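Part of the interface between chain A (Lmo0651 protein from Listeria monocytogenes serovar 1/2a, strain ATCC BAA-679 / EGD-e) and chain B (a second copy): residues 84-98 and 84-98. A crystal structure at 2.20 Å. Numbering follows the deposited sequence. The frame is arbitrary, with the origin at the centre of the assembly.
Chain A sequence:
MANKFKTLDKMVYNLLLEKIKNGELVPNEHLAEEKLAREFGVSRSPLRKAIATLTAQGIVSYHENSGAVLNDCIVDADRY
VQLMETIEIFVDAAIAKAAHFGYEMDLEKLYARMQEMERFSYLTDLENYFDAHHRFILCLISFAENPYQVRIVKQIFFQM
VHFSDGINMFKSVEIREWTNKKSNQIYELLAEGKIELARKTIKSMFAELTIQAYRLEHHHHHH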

# COMPACT_ATOMS: atom_id res chain seq x y z
N MET A 84 -1.12 11.93 -3.09
CA MET A 84 -0.03 12.45 -3.91
C MET A 84 1.23 12.66 -3.08
O MET A 84 2.35 12.50 -3.59
CB MET A 84 -0.45 13.74 -4.60
CG MET A 84 -0.85 13.52 -6.05
SD MET A 84 -0.81 15.04 -7.01
CE MET A 84 -1.78 16.10 -5.94
N GLU A 85 1.09 13.02 -1.80
CA GLU A 85 2.26 13.10 -0.93
C GLU A 85 2.91 11.74 -0.77
O GLU A 85 4.14 11.61 -0.81
CB GLU A 85 1.86 13.68 0.42
CG GLU A 85 1.41 15.13 0.36
CD GLU A 85 0.86 15.64 1.68
OE1 GLU A 85 0.71 16.87 1.82
OE2 GLU A 85 0.58 14.82 2.58
N THR A 86 2.09 10.69 -0.61
CA THR A 86 2.65 9.34 -0.57
C THR A 86 3.39 9.01 -1.86
O THR A 86 4.54 8.51 -1.84
CB THR A 86 1.54 8.32 -0.30
OG1 THR A 86 0.94 8.61 0.97
CG2 THR A 86 2.10 6.91 -0.28
N ILE A 87 2.76 9.28 -3.00
CA ILE A 87 3.38 9.00 -4.30
C ILE A 87 4.71 9.72 -4.41
O ILE A 87 5.72 9.13 -4.83
CB ILE A 87 2.43 9.40 -5.45
CG1 ILE A 87 1.19 8.52 -5.45
CG2 ILE A 87 3.15 9.31 -6.79
CD1 ILE A 87 0.11 9.04 -6.37
N GLU A 88 4.76 10.98 -4.01
CA GLU A 88 5.97 11.75 -4.23
C GLU A 88 7.06 11.35 -3.25
O GLU A 88 8.24 11.40 -3.60
CB GLU A 88 5.67 13.25 -4.16
CG GLU A 88 5.93 13.94 -2.86
CD GLU A 88 6.11 15.44 -3.05
OE1 GLU A 88 5.16 16.19 -2.76
OE2 GLU A 88 7.20 15.86 -3.50
N ILE A 89 6.69 10.91 -2.04
CA ILE A 89 7.68 10.32 -1.14
C ILE A 89 8.34 9.12 -1.81
O ILE A 89 9.57 8.98 -1.82
CB ILE A 89 7.02 9.93 0.20
CG1 ILE A 89 6.73 11.17 1.04
CG2 ILE A 89 7.86 8.93 0.97
CD1 ILE A 89 5.61 10.96 2.05
N PHE A 90 7.52 8.25 -2.41
CA PHE A 90 8.07 7.09 -3.11
C PHE A 90 8.98 7.51 -4.27
O PHE A 90 10.07 6.96 -4.43
CB PHE A 90 6.93 6.21 -3.63
CG PHE A 90 6.42 5.23 -2.62
CD1 PHE A 90 7.30 4.46 -1.88
CD2 PHE A 90 5.06 5.12 -2.37
CE1 PHE A 90 6.82 3.57 -0.94
CE2 PHE A 90 4.58 4.23 -1.43
CZ PHE A 90 5.46 3.45 -0.71
N VAL A 91 8.55 8.49 -5.06
CA VAL A 91 9.32 8.91 -6.24
C VAL A 91 10.66 9.50 -5.83
O VAL A 91 11.72 9.15 -6.39
CB VAL A 91 8.51 9.91 -7.07
CG1 VAL A 91 9.36 10.47 -8.20
CG2 VAL A 91 7.26 9.26 -7.61
N ASP A 92 10.65 10.42 -4.86
CA ASP A 92 11.88 11.06 -4.44
C ASP A 92 12.85 10.05 -3.84
O ASP A 92 14.05 10.08 -4.14
CB ASP A 92 11.59 12.17 -3.43
CG ASP A 92 12.85 12.92 -3.02
OD1 ASP A 92 13.36 13.70 -3.85
OD2 ASP A 92 13.33 12.71 -1.88
N ALA A 93 12.34 9.14 -3.01
CA ALA A 93 13.22 8.13 -2.44
C ALA A 93 13.77 7.20 -3.52
O ALA A 93 14.92 6.76 -3.44
CB ALA A 93 12.49 7.34 -1.35
N ALA A 94 12.96 6.89 -4.53
CA ALA A 94 13.43 6.06 -5.63
C ALA A 94 14.60 6.72 -6.34
O ALA A 94 15.64 6.08 -6.57
CB ALA A 94 12.30 5.78 -6.62
N ILE A 95 14.45 8.00 -6.68
CA ILE A 95 15.53 8.68 -7.39
C ILE A 95 16.77 8.77 -6.51
O ILE A 95 17.90 8.55 -6.97
CB ILE A 95 15.06 10.06 -7.88
CG1 ILE A 95 13.86 9.90 -8.81
CG2 ILE A 95 16.18 10.78 -8.61
CD1 ILE A 95 14.04 8.83 -9.86
N ALA A 96 16.58 9.07 -5.22
CA ALA A 96 17.72 9.20 -4.32
C ALA A 96 18.47 7.88 -4.19
O ALA A 96 19.70 7.84 -4.27
CB ALA A 96 17.26 9.69 -2.95
N LYS A 97 17.73 6.78 -4.00
CA LYS A 97 18.35 5.47 -3.86
C LYS A 97 19.09 5.08 -5.14
O LYS A 97 20.23 4.59 -5.08
CB LYS A 97 17.29 4.43 -3.52
CG LYS A 97 17.83 3.04 -3.24
CD LYS A 97 16.70 2.03 -3.12
CE LYS A 97 17.24 0.62 -2.92
NZ LYS A 97 16.16 -0.40 -3.02
N ALA A 98 18.47 5.29 -6.30
CA ALA A 98 19.13 4.95 -7.55
C ALA A 98 20.42 5.75 -7.72
O ALA A 98 21.46 5.19 -8.08
CB ALA A 98 18.19 5.19 -8.73
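Chain B (84-98) METIEIFVDAAIAKA

Residues 84-98 of chain B form one continuous helix, as they do in chain A. The two helices cross with their N-to-C directions 118° apart, and their axes approach to 10.3 Å. Within each helix, backbone N-H groups from residue 88 onward bond to the carbonyl four residues earlier. No hydrogen bond between the two stretches uses a backbone atom; the closest contacts between them are all made by side chains.

Two salt bridges join the helices, and both are also hydrogen bonds. Lys97(B) NZ donates to Glu85(A) OE2 at 3.2 Å. Lys97(A) NZ donates to Glu85(B) OE2 at 3.1 Å. Both lysines are fully extended, all chi angles t. A water reinforces the first bridge: it donates to Glu85(A) OE2 at 2.5 Å and accepts from Lys97(B) NZ at 3.0 Å. Both NZ atoms have further partners elsewhere in the structure. Both carboxylate oxygens of Asp92(A) and of Asp92(B) are bonded elsewhere too, but these residues take no part in this contact.

The remaining contact is apolar. Phe90(A) CZ lies 3.5 Å from Phe90(B) CZ. Ile89(B) CD1 reaches Phe90(A) CD1 at 3.5 Å; chi1 of Ile89 is p in chain B but m in chain A. Ile89(A) CD1 packs on Ala93(B) CB at 3.6 Å, and Ala93(A) CB on Ile89(B) CG2 at 3.9 Å.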

# COMPACT_ATOMS: atom_id res chain seq x y z
N MET B 84 11.49 -2.83 4.83
CA MET B 84 11.94 -1.91 5.88
C MET B 84 12.32 -0.55 5.30
O MET B 84 12.10 0.48 5.96
CB MET B 84 13.11 -2.52 6.64
CG MET B 84 12.70 -3.15 7.96
SD MET B 84 14.08 -3.37 9.08
CE MET B 84 15.24 -4.22 8.03
N GLU B 85 12.86 -0.51 4.09
CA GLU B 85 13.13 0.77 3.44
C GLU B 85 11.84 1.53 3.19
O GLU B 85 11.77 2.75 3.40
CB GLU B 85 13.90 0.55 2.14
CG GLU B 85 15.30 -0.01 2.33
CD GLU B 85 15.97 -0.37 1.02
OE1 GLU B 85 17.20 -0.58 1.03
OE2 GLU B 85 15.28 -0.43 -0.01
N THR B 86 10.79 0.83 2.74
CA THR B 86 9.49 1.48 2.60
C THR B 86 9.02 2.05 3.93
O THR B 86 8.61 3.22 4.02
CB THR B 86 8.47 0.50 2.02
OG1 THR B 86 8.90 0.07 0.72
CG2 THR B 86 7.10 1.14 1.93
N ILE B 87 9.09 1.23 4.98
CA ILE B 87 8.68 1.68 6.31
C ILE B 87 9.45 2.92 6.72
O ILE B 87 8.88 3.88 7.24
CB ILE B 87 8.86 0.54 7.33
CG1 ILE B 87 7.90 -0.61 7.02
CG2 ILE B 87 8.66 1.04 8.75
CD1 ILE B 87 8.18 -1.86 7.79
N GLU B 88 10.76 2.94 6.45
CA GLU B 88 11.61 4.01 6.96
C GLU B 88 11.41 5.31 6.19
O GLU B 88 11.44 6.39 6.79
CB GLU B 88 13.08 3.59 6.90
CG GLU B 88 14.05 4.67 7.36
CD GLU B 88 15.50 4.25 7.25
OE1 GLU B 88 15.77 3.12 6.79
OE2 GLU B 88 16.38 5.06 7.63
N ILE B 89 11.18 5.24 4.88
CA ILE B 89 10.82 6.46 4.17
C ILE B 89 9.51 7.01 4.72
O ILE B 89 9.38 8.23 4.94
CB ILE B 89 10.79 6.25 2.64
CG1 ILE B 89 9.59 5.44 2.17
CG2 ILE B 89 12.09 5.61 2.16
CD1 ILE B 89 9.53 5.31 0.67
N PHE B 90 8.53 6.14 4.99
CA PHE B 90 7.28 6.61 5.58
C PHE B 90 7.51 7.27 6.94
O PHE B 90 6.95 8.35 7.22
CB PHE B 90 6.29 5.46 5.71
CG PHE B 90 5.48 5.22 4.46
CD1 PHE B 90 4.90 6.28 3.79
CD2 PHE B 90 5.32 3.94 3.96
CE1 PHE B 90 4.16 6.07 2.64
CE2 PHE B 90 4.58 3.72 2.81
CZ PHE B 90 4.00 4.79 2.15
N VAL B 91 8.32 6.66 7.80
CA VAL B 91 8.54 7.20 9.15
C VAL B 91 9.24 8.55 9.08
O VAL B 91 8.84 9.52 9.74
CB VAL B 91 9.34 6.20 10.01
CG1 VAL B 91 9.69 6.81 11.36
CG2 VAL B 91 8.56 4.90 10.21
N ASP B 92 10.32 8.62 8.29
CA ASP B 92 11.08 9.86 8.19
C ASP B 92 10.23 10.98 7.62
O ASP B 92 10.26 12.11 8.12
CB ASP B 92 12.33 9.64 7.35
CG ASP B 92 13.21 10.88 7.29
OD1 ASP B 92 13.85 11.20 8.31
OD2 ASP B 92 13.25 11.53 6.22
N ALA B 93 9.45 10.69 6.56
CA ALA B 93 8.59 11.73 6.00
C ALA B 93 7.50 12.14 6.98
O ALA B 93 7.12 13.32 7.03
CB ALA B 93 7.98 11.25 4.68
N ALA B 94 6.99 11.20 7.77
CA ALA B 94 6.00 11.56 8.79
C ALA B 94 6.58 12.55 9.78
O ALA B 94 5.97 13.58 10.08
CB ALA B 94 5.52 10.30 9.52
N ILE B 95 7.78 12.26 10.29
CA ILE B 95 8.39 13.16 11.27
C ILE B 95 8.70 14.51 10.63
O ILE B 95 8.47 15.57 11.23
CB ILE B 95 9.64 12.51 11.89
CG1 ILE B 95 9.25 11.21 12.60
CG2 ILE B 95 10.29 13.43 12.90
CD1 ILE B 95 8.05 11.37 13.51
N ALA B 96 9.19 14.50 9.39
CA ALA B 96 9.50 15.75 8.70
C ALA B 96 8.25 16.60 8.51
O ALA B 96 8.26 17.81 8.74
CB ALA B 96 10.17 15.46 7.36
N LYS B 97 7.15 15.98 8.07
CA LYS B 97 5.92 16.72 7.85
C LYS B 97 5.38 17.28 9.16
O LYS B 97 4.98 18.45 9.23
CB LYS B 97 4.88 15.83 7.18
CG LYS B 97 3.59 16.55 6.80
CD LYS B 97 2.54 15.58 6.29
CE LYS B 97 1.23 16.29 5.97
NZ LYS B 97 0.14 15.32 5.68
N ALA B 98 5.36 16.46 10.22
CA ALA B 98 4.85 16.93 11.50
C ALA B 98 5.67 18.10 12.01
O ALA B 98 5.11 19.10 12.48
CB ALA B 98 4.85 15.79 12.52
O HOH W 1 1.15 12.97 4.20